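Local coordinates for Blr3880 protein (PDB 2OOD) that probably catalyses the zinc-dependent hydrolytic deamination of guanine to xanthine and ammonia, a step of purine degradation, at residues A[323-328]-A[336-341]. Sequence-based numbering, arbitrary orientation.
Sequences FGTDVG and ISVLDD. With ZN (zinc ion), chain B; GUN (guanine), chain C.
V338 and L339, on the helix that follows the last parallel strand of an amidohydrolase TIM barrel, pack against F323, the last residue of that strand, and G324 and T325 in the loop after it, just ahead of the zinc ligand D326. The contact is van der Waals packing, mostly between apolar side chains, with no hydrogen bond between 323-328 and 336-341. V338 divides its two methyls: CG1, anti to the backbone N (chi1 167°), lies 3.6 Å from the carbonyl O of G324, while CG2 meets T325 CG2 at 3.4 Å, the two side chains crossing at about a right angle. L339 CD2 approaches the F323 ring at its edge, near the ring plane, 3.8 Å from CE2; F294 completes an edge-to-face pair with the same ring.

The polar side-chain partners lie outside the two segments. T325 OG1 hydrogen-bonds D77 OD2, leaving the methyl to V338. With CG anti to the backbone N (chi1 -167°), the D326 carboxylate lies on the side of the metal site. OD2 hydrogen-bonds S298 OG and, weakly, H273 NE2, which would help fix the carboxylate's rotation. H79, H81 and H234 share the zinc with D326, whose OD1 lies 2.5 Å from the zinc ion and 2.7 Å from guanine N2.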
# COMPACT_ATOMS: atom_id res chain seq x y z
N PHE A 323 11.68 -11.96 -0.77
CA PHE A 323 10.38 -11.30 -0.79
C PHE A 323 9.86 -11.35 -2.21
O PHE A 323 10.62 -11.54 -3.15
CB PHE A 323 10.49 -9.86 -0.31
CG PHE A 323 10.61 -9.73 1.19
CD1 PHE A 323 10.84 -10.85 1.98
CD2 PHE A 323 10.49 -8.49 1.80
CE1 PHE A 323 10.96 -10.73 3.36
CE2 PHE A 323 10.60 -8.37 3.18
CZ PHE A 323 10.83 -9.49 3.96
N GLY A 324 8.56 -11.17 -2.38
CA GLY A 324 8.01 -11.21 -3.73
C GLY A 324 6.88 -10.25 -3.99
O GLY A 324 6.12 -9.92 -3.09
N THR A 325 6.77 -9.80 -5.23
CA THR A 325 5.71 -8.88 -5.63
C THR A 325 4.47 -9.71 -5.92
O THR A 325 3.38 -9.44 -5.43
CB THR A 325 6.06 -8.10 -6.92
OG1 THR A 325 6.48 -9.03 -7.93
CG2 THR A 325 7.17 -7.10 -6.66
N ASP A 326 4.69 -10.75 -6.71
CA ASP A 326 3.64 -11.66 -7.14
C ASP A 326 2.65 -10.93 -8.04
O ASP A 326 1.44 -11.07 -7.89
CB ASP A 326 2.90 -12.23 -5.93
CG ASP A 326 2.02 -13.41 -6.31
OD1 ASP A 326 2.53 -14.28 -7.04
OD2 ASP A 326 0.84 -13.47 -5.88
N VAL A 327 3.18 -10.16 -9.00
CA VAL A 327 2.32 -9.43 -9.90
C VAL A 327 1.23 -10.31 -10.50
O VAL A 327 1.46 -11.37 -11.07
CB VAL A 327 3.11 -8.73 -11.02
CG1 VAL A 327 2.18 -8.29 -12.13
CG2 VAL A 327 3.80 -7.52 -10.44
N GLY A 328 0.01 -9.81 -10.34
CA GLY A 328 -1.18 -10.49 -10.76
C GLY A 328 -1.88 -10.46 -9.43
O GLY A 328 -2.74 -9.62 -9.19
N ILE A 336 9.92 -1.94 -3.54
CA ILE A 336 9.79 -0.87 -2.56
C ILE A 336 8.34 -0.88 -2.07
O ILE A 336 8.09 -0.67 -0.89
CB ILE A 336 10.12 0.49 -3.19
CG1 ILE A 336 11.59 0.51 -3.61
CG2 ILE A 336 9.85 1.61 -2.22
CD1 ILE A 336 11.97 1.77 -4.32
N SER A 337 7.41 -1.12 -2.98
CA SER A 337 5.99 -1.17 -2.64
C SER A 337 5.71 -2.43 -1.84
O SER A 337 4.83 -2.45 -0.99
CB SER A 337 5.13 -1.17 -3.90
OG SER A 337 5.25 0.05 -4.60
N VAL A 338 6.46 -3.48 -2.14
CA VAL A 338 6.32 -4.75 -1.44
C VAL A 338 6.74 -4.58 0.02
O VAL A 338 6.11 -5.13 0.91
CB VAL A 338 7.19 -5.86 -2.08
CG1 VAL A 338 7.27 -7.07 -1.17
CG2 VAL A 338 6.62 -6.26 -3.43
N LEU A 339 7.80 -3.80 0.24
CA LEU A 339 8.30 -3.56 1.59
C LEU A 339 7.29 -2.76 2.41
O LEU A 339 7.20 -2.93 3.62
CB LEU A 339 9.65 -2.83 1.55
CG LEU A 339 10.84 -3.69 1.12
CD1 LEU A 339 12.08 -2.83 0.92
CD2 LEU A 339 11.09 -4.78 2.15
N ASP A 340 6.53 -1.90 1.74
CA ASP A 340 5.51 -1.10 2.41
C ASP A 340 4.47 -2.02 3.05
O ASP A 340 4.16 -1.90 4.23
CB ASP A 340 4.84 -0.15 1.41
CG ASP A 340 3.55 0.45 1.94
OD1 ASP A 340 3.51 0.86 3.11
OD2 ASP A 340 2.56 0.54 1.18
N ASP A 341 3.94 -2.95 2.26
CA ASP A 341 2.95 -3.89 2.77
C ASP A 341 3.61 -4.93 3.68
O ASP A 341 2.97 -5.44 4.59
CB ASP A 341 2.22 -4.60 1.63
CG ASP A 341 1.16 -3.73 0.98
OD1 ASP A 341 0.91 -2.60 1.46
OD2 ASP A 341 0.55 -4.18 -0.02
ZN ZN B . 2.28 -16.69 -7.63
N9 GUN C . -0.77 -20.64 -7.86
C8 GUN C . -2.03 -21.13 -7.93
N7 GUN C . -2.89 -20.22 -7.55
C5 GUN C . -2.24 -19.09 -7.22
C6 GUN C . -2.64 -17.79 -6.75
O6 GUN C . -3.84 -17.51 -6.58
N1 GUN C . -1.65 -16.85 -6.52
C2 GUN C . -0.31 -17.15 -6.72
N2 GUN C . 0.66 -16.19 -6.48
N3 GUN C . 0.07 -18.35 -7.15
C4 GUN C . -0.85 -19.33 -7.40
O HOH W 1 0.73 -14.73 -8.14